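Local coordinates for malonyl CoA-acyl carrier protein transacylase (Mycobacterium tuberculosis, PDB 2QC3) that transfers the malonyl group from malonyl-CoA to holo acyl carrier protein, supplying malonyl-ACP for fatty acid biosynthesis, at residues 20-24 against 25-29; 40-43 against 44-47; 63-66 against 67-71; 142-145 against 146-149. One frame throughout, in Å; residues are numbered along the deposited sequence.

Contact 1: 20-24 against 25-29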
loop_
_atom_site.group_PDB
_atom_site.type_symbol
_atom_site.label_atom_id
_atom_site.label_comp_id
_atom_site.label_asym_id
_atom_site.label_seq_id
_atom_site.Cartn_x
_atom_site.Cartn_y
_atom_site.Cartn_z
ATOM N N PRO A 20 -20.264 0.964 -0.622
ATOM C CA PRO A 20 -20.639 -0.206 -1.415
ATOM C C PRO A 20 -20.220 -1.546 -0.820
ATOM O O PRO A 20 -20.635 -2.593 -1.310
ATOM C CB PRO A 20 -19.978 0.072 -2.756
ATOM C CG PRO A 20 -18.727 0.808 -2.358
ATOM C CD PRO A 20 -19.235 1.765 -1.313
ATOM N N TRP A 21 -19.407 -1.524 0.232
ATOM C CA TRP A 21 -18.975 -2.774 0.845
ATOM C C TRP A 21 -19.716 -3.106 2.134
ATOM O O TRP A 21 -19.858 -4.277 2.487
ATOM C CB TRP A 21 -17.461 -2.765 1.089
ATOM C CG TRP A 21 -16.674 -2.685 -0.185
ATOM C CD1 TRP A 21 -16.117 -1.568 -0.733
ATOM C CD2 TRP A 21 -16.427 -3.753 -1.110
ATOM N NE1 TRP A 21 -15.540 -1.870 -1.943
ATOM C CE2 TRP A 21 -15.714 -3.204 -2.199
ATOM C CE3 TRP A 21 -16.740 -5.119 -1.126
ATOM C CZ2 TRP A 21 -15.309 -3.976 -3.297
ATOM C CZ3 TRP A 21 -16.334 -5.889 -2.221
ATOM C CH2 TRP A 21 -15.627 -5.310 -3.290
ATOM N N LEU A 22 -20.206 -2.082 2.824
ATOM C CA LEU A 22 -20.934 -2.290 4.069
ATOM C C LEU A 22 -22.304 -2.918 3.813
ATOM O O LEU A 22 -23.086 -3.127 4.739
ATOM C CB LEU A 22 -21.104 -0.964 4.816
ATOM C CG LEU A 22 -19.827 -0.302 5.337
ATOM C CD1 LEU A 22 -20.177 0.991 6.048
ATOM C CD2 LEU A 22 -19.104 -1.251 6.283
ATOM N N GLN A 23 -22.588 -3.213 2.549
ATOM C CA GLN A 23 -23.857 -3.825 2.183
ATOM C C GLN A 23 -23.743 -5.343 2.280
ATOM O O GLN A 23 -24.738 -6.033 2.504
ATOM C CB GLN A 23 -24.250 -3.420 0.759
ATOM C CG GLN A 23 -24.523 -1.930 0.581
ATOM C CD GLN A 23 -24.759 -1.543 -0.871
ATOM O OE1 GLN A 23 -24.987 -0.374 -1.186
ATOM N NE2 GLN A 23 -24.704 -2.525 -1.764
ATOM N N LEU A 24 -22.528 -5.858 2.114
ATOM C CA LEU A 24 -22.292 -7.297 2.180
ATOM C C LEU A 24 -22.621 -7.866 3.555
ATOM O O LEU A 24 -22.582 -7.158 4.562
ATOM C CB LEU A 24 -20.832 -7.625 1.845
ATOM C CG LEU A 24 -20.363 -7.466 0.397
ATOM C CD1 LEU A 24 -18.860 -7.669 0.332
ATOM C CD2 LEU A 24 -21.090 -8.450 -0.509
ATOM N N PRO A 25 -22.954 -9.163 3.608
ATOM C CA PRO A 25 -23.291 -9.833 4.866
ATOM C C PRO A 25 -22.070 -9.985 5.766
ATOM O O PRO A 25 -21.096 -10.652 5.408
ATOM C CB PRO A 25 -23.845 -11.176 4.401
ATOM C CG PRO A 25 -23.056 -11.442 3.153
ATOM C CD PRO A 25 -23.079 -10.092 2.470
ATOM N N GLY A 26 -22.128 -9.355 6.934
ATOM C CA GLY A 26 -21.026 -9.430 7.872
ATOM C C GLY A 26 -20.092 -8.244 7.769
ATOM O O GLY A 26 -19.229 -8.048 8.626
ATOM N N ALA A 27 -20.265 -7.450 6.718
ATOM C CA ALA A 27 -19.429 -6.275 6.502
ATOM C C ALA A 27 -19.500 -5.327 7.695
ATOM O O ALA A 27 -18.509 -5.144 8.410
ATOM C CB ALA A 27 -19.861 -5.551 5.229
ATOM N N ALA A 28 -20.673 -4.732 7.906
ATOM C CA ALA A 28 -20.877 -3.794 9.005
ATOM C C ALA A 28 -20.324 -4.340 10.316
ATOM O O ALA A 28 -19.714 -3.611 11.100
ATOM C CB ALA A 28 -22.363 -3.483 9.159
ATOM N N ASP A 29 -20.538 -5.630 10.544
ATOM C CA ASP A 29 -20.077 -6.278 11.761
ATOM C C ASP A 29 -18.555 -6.338 11.842
ATOM O O ASP A 29 -17.979 -6.191 12.921
ATOM C CB ASP A 29 -20.667 -7.684 11.850
ATOM C CG ASP A 29 -20.302 -8.385 13.132
ATOM O OD1 ASP A 29 -19.155 -8.866 13.242
ATOM O OD2 ASP A 29 -21.163 -8.449 14.036
HETATM O O HOH W 1 -23.157 -5.271 6.500
#

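Contact 2: 40-43 against 44-47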
loop_
_atom_site.group_PDB
_atom_site.type_symbol
_atom_site.label_atom_id
_atom_site.label_comp_id
_atom_site.label_asym_id
_atom_site.label_seq_id
_atom_site.Cartn_x
_atom_site.Cartn_y
_atom_site.Cartn_z
ATOM N N LEU A 40 -10.914 3.374 16.105
ATOM C CA LEU A 40 -11.283 4.399 15.145
ATOM C C LEU A 40 -12.659 4.065 14.569
ATOM O O LEU A 40 -12.941 2.911 14.256
ATOM C CB LEU A 40 -10.241 4.421 14.023
ATOM C CG LEU A 40 -9.710 5.737 13.451
ATOM C CD1 LEU A 40 -9.093 6.583 14.556
ATOM C CD2 LEU A 40 -8.662 5.418 12.383
ATOM N N ASP A 41 -13.515 5.071 14.431
ATOM C CA ASP A 41 -14.850 4.858 13.880
ATOM C C ASP A 41 -14.712 4.718 12.370
ATOM O O ASP A 41 -15.077 5.621 11.621
ATOM C CB ASP A 41 -15.758 6.046 14.203
ATOM C CG ASP A 41 -17.235 5.730 14.008
ATOM O OD1 ASP A 41 -17.591 5.077 13.003
ATOM O OD2 ASP A 41 -18.047 6.152 14.859
ATOM N N LEU A 42 -14.176 3.585 11.928
ATOM C CA LEU A 42 -13.976 3.336 10.504
ATOM C C LEU A 42 -15.270 3.439 9.702
ATOM O O LEU A 42 -15.255 3.832 8.538
ATOM C CB LEU A 42 -13.346 1.956 10.295
ATOM C CG LEU A 42 -11.958 1.755 10.916
ATOM C CD1 LEU A 42 -11.495 0.328 10.691
ATOM C CD2 LEU A 42 -10.977 2.742 10.301
ATOM N N ALA A 43 -16.387 3.082 10.329
ATOM C CA ALA A 43 -17.687 3.131 9.668
ATOM C C ALA A 43 -17.981 4.513 9.092
ATOM O O ALA A 43 -18.219 4.656 7.893
ATOM C CB ALA A 43 -18.784 2.733 10.648
ATOM N N ARG A 44 -17.967 5.532 9.946
ATOM C CA ARG A 44 -18.240 6.891 9.491
ATOM C C ARG A 44 -17.101 7.424 8.632
ATOM O O ARG A 44 -17.327 8.187 7.693
ATOM C CB ARG A 44 -18.465 7.827 10.681
ATOM C CG ARG A 44 -17.353 7.804 11.715
ATOM C CD ARG A 44 -17.465 8.965 12.702
ATOM N NE ARG A 44 -16.617 10.096 12.321
ATOM C CZ ARG A 44 -16.783 10.835 11.227
ATOM N NH1 ARG A 44 -17.774 10.579 10.383
ATOM N NH2 ARG A 44 -15.945 11.830 10.968
ATOM N N LEU A 45 -15.877 7.014 8.953
ATOM C CA LEU A 45 -14.703 7.453 8.207
ATOM C C LEU A 45 -14.756 7.026 6.746
ATOM O O LEU A 45 -14.412 7.799 5.857
ATOM C CB LEU A 45 -13.430 6.903 8.857
ATOM C CG LEU A 45 -13.101 7.479 10.235
ATOM C CD1 LEU A 45 -11.959 6.708 10.868
ATOM C CD2 LEU A 45 -12.751 8.954 10.091
ATOM N N GLY A 46 -15.198 5.797 6.502
ATOM C CA GLY A 46 -15.265 5.295 5.143
ATOM C C GLY A 46 -16.562 5.563 4.405
ATOM O O GLY A 46 -16.680 5.234 3.224
ATOM N N THR A 47 -17.539 6.157 5.083
ATOM C CA THR A 47 -18.818 6.444 4.445
ATOM C C THR A 47 -19.149 7.932 4.379
ATOM O O THR A 47 -19.266 8.497 3.291
ATOM C CB THR A 47 -19.986 5.708 5.154
ATOM O OG1 THR A 47 -20.018 6.065 6.542
ATOM C CG2 THR A 47 -19.822 4.206 5.023
#

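Contact 3: 63-66 against 67-71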
loop_
_atom_site.group_PDB
_atom_site.type_symbol
_atom_site.label_atom_id
_atom_site.label_comp_id
_atom_site.label_asym_id
_atom_site.label_seq_id
_atom_site.Cartn_x
_atom_site.Cartn_y
_atom_site.Cartn_z
ATOM N N LEU A 63 -8.054 2.768 7.069
ATOM C CA LEU A 63 -9.254 2.813 6.246
ATOM C C LEU A 63 -9.003 2.061 4.940
ATOM O O LEU A 63 -9.832 1.259 4.502
ATOM C CB LEU A 63 -9.625 4.272 5.966
ATOM C CG LEU A 63 -11.003 4.588 5.377
ATOM C CD1 LEU A 63 -12.100 4.045 6.288
ATOM C CD2 LEU A 63 -11.138 6.101 5.219
ATOM N N ILE A 64 -7.852 2.317 4.324
ATOM C CA ILE A 64 -7.492 1.643 3.082
ATOM C C ILE A 64 -7.348 0.140 3.301
ATOM O O ILE A 64 -7.837 -0.655 2.497
ATOM C CB ILE A 64 -6.178 2.203 2.499
ATOM C CG1 ILE A 64 -6.410 3.632 2.005
ATOM C CG2 ILE A 64 -5.683 1.319 1.342
ATOM C CD1 ILE A 64 -5.138 4.367 1.643
ATOM N N VAL A 65 -6.676 -0.248 4.383
ATOM C CA VAL A 65 -6.498 -1.660 4.695
ATOM C C VAL A 65 -7.864 -2.286 4.972
ATOM O O VAL A 65 -8.127 -3.415 4.564
ATOM C CB VAL A 65 -5.565 -1.865 5.930
ATOM C CG1 VAL A 65 -5.609 -3.319 6.387
ATOM C CG2 VAL A 65 -4.131 -1.490 5.568
ATOM N N ALA A 66 -8.736 -1.542 5.655
ATOM C CA ALA A 66 -10.079 -2.040 5.971
ATOM C C ALA A 66 -10.877 -2.318 4.689
ATOM O O ALA A 66 -11.522 -3.357 4.562
ATOM C CB ALA A 66 -10.831 -1.025 6.851
ATOM N N ALA A 67 -10.830 -1.385 3.746
ATOM C CA ALA A 67 -11.538 -1.539 2.480
ATOM C C ALA A 67 -11.003 -2.765 1.751
ATOM O O ALA A 67 -11.768 -3.577 1.216
ATOM C CB ALA A 67 -11.343 -0.302 1.619
ATOM N N THR A 68 -9.681 -2.898 1.741
ATOM C CA THR A 68 -9.048 -4.023 1.074
ATOM C C THR A 68 -9.460 -5.370 1.633
ATOM O O THR A 68 -9.799 -6.285 0.879
ATOM C CB THR A 68 -7.504 -3.923 1.110
ATOM O OG1 THR A 68 -7.087 -2.837 0.279
ATOM C CG2 THR A 68 -6.862 -5.216 0.582
ATOM N N LEU A 69 -9.442 -5.487 2.955
ATOM C CA LEU A 69 -9.785 -6.743 3.589
ATOM C C LEU A 69 -11.271 -7.089 3.534
ATOM O O LEU A 69 -11.623 -8.264 3.534
ATOM C CB LEU A 69 -9.247 -6.758 5.026
ATOM C CG LEU A 69 -7.721 -6.531 5.045
ATOM C CD1 LEU A 69 -7.169 -6.682 6.461
ATOM C CD2 LEU A 69 -7.043 -7.526 4.093
ATOM N N LEU A 70 -12.146 -6.091 3.492
ATOM C CA LEU A 70 -13.578 -6.385 3.392
ATOM C C LEU A 70 -13.781 -7.164 2.095
ATOM O O LEU A 70 -14.479 -8.181 2.067
ATOM C CB LEU A 70 -14.407 -5.101 3.334
ATOM C CG LEU A 70 -14.660 -4.334 4.629
ATOM C CD1 LEU A 70 -15.392 -3.046 4.302
ATOM C CD2 LEU A 70 -15.479 -5.189 5.593
ATOM N N ALA A 71 -13.146 -6.679 1.030
ATOM C CA ALA A 71 -13.232 -7.306 -0.282
ATOM C C ALA A 71 -12.622 -8.695 -0.226
ATOM O O ALA A 71 -13.178 -9.653 -0.767
ATOM C CB ALA A 71 -12.506 -6.455 -1.313
#

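Contact 4: 142-145 against 146-149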
loop_
_atom_site.group_PDB
_atom_site.type_symbol
_atom_site.label_atom_id
_atom_site.label_comp_id
_atom_site.label_asym_id
_atom_site.label_seq_id
_atom_site.Cartn_x
_atom_site.Cartn_y
_atom_site.Cartn_z
ATOM N N GLU A 142 19.586 11.042 -14.823
ATOM C CA GLU A 142 19.609 12.448 -14.445
ATOM C C GLU A 142 18.646 12.773 -13.296
ATOM O O GLU A 142 18.991 13.521 -12.386
ATOM C CB GLU A 142 19.290 13.319 -15.656
ATOM C CG GLU A 142 20.301 13.167 -16.783
ATOM C CD GLU A 142 21.731 13.376 -16.312
ATOM O OE1 GLU A 142 22.007 14.429 -15.693
ATOM O OE2 GLU A 142 22.582 12.490 -16.558
ATOM N N VAL A 143 17.441 12.217 -13.337
ATOM C CA VAL A 143 16.475 12.460 -12.273
ATOM C C VAL A 143 16.999 11.899 -10.947
ATOM O O VAL A 143 17.091 12.622 -9.956
ATOM C CB VAL A 143 15.099 11.823 -12.595
ATOM C CG1 VAL A 143 14.227 11.779 -11.351
ATOM C CG2 VAL A 143 14.395 12.637 -13.672
ATOM N N LEU A 144 17.362 10.620 -10.936
ATOM C CA LEU A 144 17.858 10.002 -9.713
ATOM C C LEU A 144 19.073 10.752 -9.192
ATOM O O LEU A 144 19.129 11.100 -8.017
ATOM C CB LEU A 144 18.168 8.521 -9.950
ATOM C CG LEU A 144 16.879 7.697 -10.100
ATOM C CD1 LEU A 144 17.184 6.253 -10.427
ATOM C CD2 LEU A 144 16.087 7.782 -8.805
ATOM N N SER A 145 20.025 11.025 -10.076
ATOM C CA SER A 145 21.226 11.770 -9.720
ATOM C C SER A 145 20.858 13.115 -9.098
ATOM O O SER A 145 21.428 13.522 -8.086
ATOM C CB SER A 145 22.075 12.003 -10.968
ATOM O OG SER A 145 23.088 12.959 -10.727
ATOM N N ARG A 146 19.901 13.807 -9.703
ATOM C CA ARG A 146 19.491 15.090 -9.169
ATOM C C ARG A 146 18.927 14.921 -7.762
ATOM O O ARG A 146 19.189 15.741 -6.889
ATOM C CB ARG A 146 18.451 15.752 -10.077
ATOM C CG ARG A 146 18.020 17.143 -9.604
ATOM C CD ARG A 146 19.229 18.058 -9.415
ATOM N NE ARG A 146 18.864 19.385 -8.928
ATOM C CZ ARG A 146 19.741 20.303 -8.526
ATOM N NH1 ARG A 146 21.042 20.037 -8.550
ATOM N NH2 ARG A 146 19.321 21.490 -8.113
ATOM N N LEU A 147 18.161 13.855 -7.537
ATOM C CA LEU A 147 17.590 13.626 -6.214
ATOM C C LEU A 147 18.679 13.513 -5.144
ATOM O O LEU A 147 18.573 14.122 -4.081
ATOM C CB LEU A 147 16.717 12.359 -6.192
ATOM C CG LEU A 147 15.490 12.255 -7.111
ATOM C CD1 LEU A 147 14.607 11.088 -6.634
ATOM C CD2 LEU A 147 14.687 13.547 -7.090
ATOM N N GLU A 148 19.721 12.737 -5.415
ATOM C CA GLU A 148 20.801 12.584 -4.441
ATOM C C GLU A 148 21.489 13.918 -4.199
ATOM O O GLU A 148 21.862 14.226 -3.074
ATOM C CB GLU A 148 21.830 11.555 -4.922
ATOM C CG GLU A 148 23.044 11.387 -4.036
ATOM C CD GLU A 148 24.320 11.805 -4.734
ATOM O OE1 GLU A 148 24.497 13.014 -4.996
ATOM O OE2 GLU A 148 25.149 10.917 -5.031
ATOM N N GLN A 149 21.652 14.699 -5.260
ATOM C CA GLN A 149 22.287 16.013 -5.161
ATOM C C GLN A 149 21.539 16.908 -4.177
ATOM O O GLN A 149 22.143 17.741 -3.511
ATOM C CB GLN A 149 22.301 16.717 -6.524
ATOM C CG GLN A 149 23.127 16.052 -7.623
ATOM C CD GLN A 149 22.915 16.727 -8.976
ATOM O OE1 GLN A 149 23.083 17.940 -9.107
ATOM N NE2 GLN A 149 22.541 15.944 -9.984
#

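Contact 1: 20-24 against 25-29
The methyl group of A27 fills the concave side of the bend made by W21 to L24: its CB lies 3.0 Å from the carbonyl O of W21 and also meets CA of L22 and CB of L24. L22 comes in beside it with one branch, CD2, which reaches CA of A28 at 4.1 Å on the flank of the first helical turn. At the other end of the bend the side chain of L24 runs obliquely past the ring of P25, the peptide link bringing CB of L24 and CD of P25 close. W21 to L24 form a type I beta turn, and G26 then serves as the N-cap residue of helix 27-37; its positive phi (96°) would press a CB against the preceding carbonyl oxygen, a clash that a residue without CB avoids. The amide N of A27 donates to O of L24 (3.2 Å, 155° at the hydrogen) from above the carbonyl plane. A water gives its hydrogens to O of L22 and O of L24 and accepts from N of A28 at 2.9 Å, joining the turn to that amide. Further out, the indole of W21 has CD1 of L24 at its edge, in the ring plane, and packs on L70 and A71 of helix 57-77; L24 touches E74 and P25 touches R77.

Contact 2: 40-43 against 44-47
Hydrogen bonds at a helix start bring D41 and R44 together: OD1 of D41 takes the amide hydrogen of R44 at 3.1 Å in an almost straight bond (173°), the donor standing above the carboxylate plane. A chi1 of -164° turns the carboxylate of D41 away from its own N and toward that amide. The carbonyl of the same residue accepts from N of L45, and O of L42 accepts from N of G46 at 2.8 Å. One turn on, OG1 of T47 donates to the carbonyl O of A43 (2.7 Å), folding this side chain back on its own helix. D41 is thus the N-cap of helix 42-47, its side chain accepting from a first-turn amide that has no helical carbonyl one turn before it. The carboxylate of D41 and the guanidinium of R44 have planes 71° apart, and OD2 of D41 stays 4.9 Å from NE of R44; what D41 meets is the aliphatic part of R44, CG of R44 lying 3.0 Å from OD1 of D41. The guanidinium instead makes a salt bridge to E53 through NH2. Apolar contacts gather on L45, whose CD1 is reached by CG of L40 at 3.6 Å, the two side chains crossing at about a right angle, and by CD2 of L42 at 4.1 Å. All three leucines touch helix 57-77, while L42 rests on I31.

Contact 3: 63-66 against 67-71
L69 and V65, one turn apart, run alongside each other in a common direction, and L69 can be traced outward atom by atom. Its CB is 3.6 Å from the carbonyl O of V65. CG comes closer to that oxygen, at 3.2 Å, because chi1 of -57° sets it anti to the carbonyl carbon of L69 and beside the backbone N, which itself bonds the same oxygen (2.9 Å, 162° at the hydrogen). From there CD1 turns to CG1 of V65 at 3.7 Å, methyl against methyl; CG1 of V65 stands anti to its own backbone N. Beyond this pair, L69 packs against A97 and A100 of helix 94-101 and A107 and A110 of helix 107-125, while V65 rests on V111 and A114. T68, next to L69, has OG1 3.2 Å from O of I64, but its hydrogen bond runs to the carbonyl of P270. The main chain follows the same i to i+4 pattern, with A67 N bonded to L63 O, T68 N to I64 O and L70 N to A66 O at 3.0 Å. A66 and L70 pack on W34 of helix 27-37, and A67 on M17 and L18. This is a buried central helix of the acyl transferase domain, enclosed by other helices, with the side chain of I64 about 8 Å from that of S92, the probable nucleophile.

Contact 4: 142-145 against 146-149
The amide of Q149 reaches back one turn to S145, NE2 donating to OG at 3.1 Å through a bent bond (140° at the hydrogen) that leaves OG tilted 22° out of the amide plane. Two torsions make the meeting possible. S145 carries its hydroxyl opposite its backbone N (chi1 167°), while Q149 keeps CG beside its own N and then extends, which brings CG to 3.1 Å from the carbonyl O of S145 and lays the chain along the helix surface. The other end of the same amide is held by R146: NH1 donates to OE1 of Q149 at 3.0 Å. OE1 lies in the plane of the guanidinium, while NH1 stands above the carbonyl plane of the Q149 amide, with CD of Q149 at the guanidinium edge. R146 gets there by leaving its CB with CG anti to the backbone N and then bending at chi2. The glutamine amide is bonded at both ends, its NH2 by a serine and its oxygen by an arginine, consistent with its modelled orientation. On another face of the helix, CD2 of L144 meets CD1 of L147 at 4.2 Å, and CG1 of V143 faces CG of L147 at 4.4 Å. Main-chain bonds continue from R146 N to E142 O (2.8 Å) through to Q149 N to S145 O. Helix 140-149 lays its leucines on strand 153-159, L144 against P154 and R157 and L147 against P154, while V143 and R146 pack on P180 in a loop and V143 also touches A183.

Contacts 1, 2 and 3 gather as one cluster in one half of the molecule. CD1 of L22 in contact 1 touches CG2 of T47 in contact 2 at 3.4 Å, CB of W21 reaches CD1 of L70 in contact 3 at 3.8 Å, and CD1 of L63 in contact 3 packs against N of G46 in contact 2 at 3.6 Å. Residues 63-71 thus touch both other contacts. Contact 4 stands apart across the centre, its nearest atoms about 22 Å from those of contact 3. Of the probable active-site residues, H195 lies between these regions, its side chain about 11 Å from that of I64 and about 12 Å from that of L147.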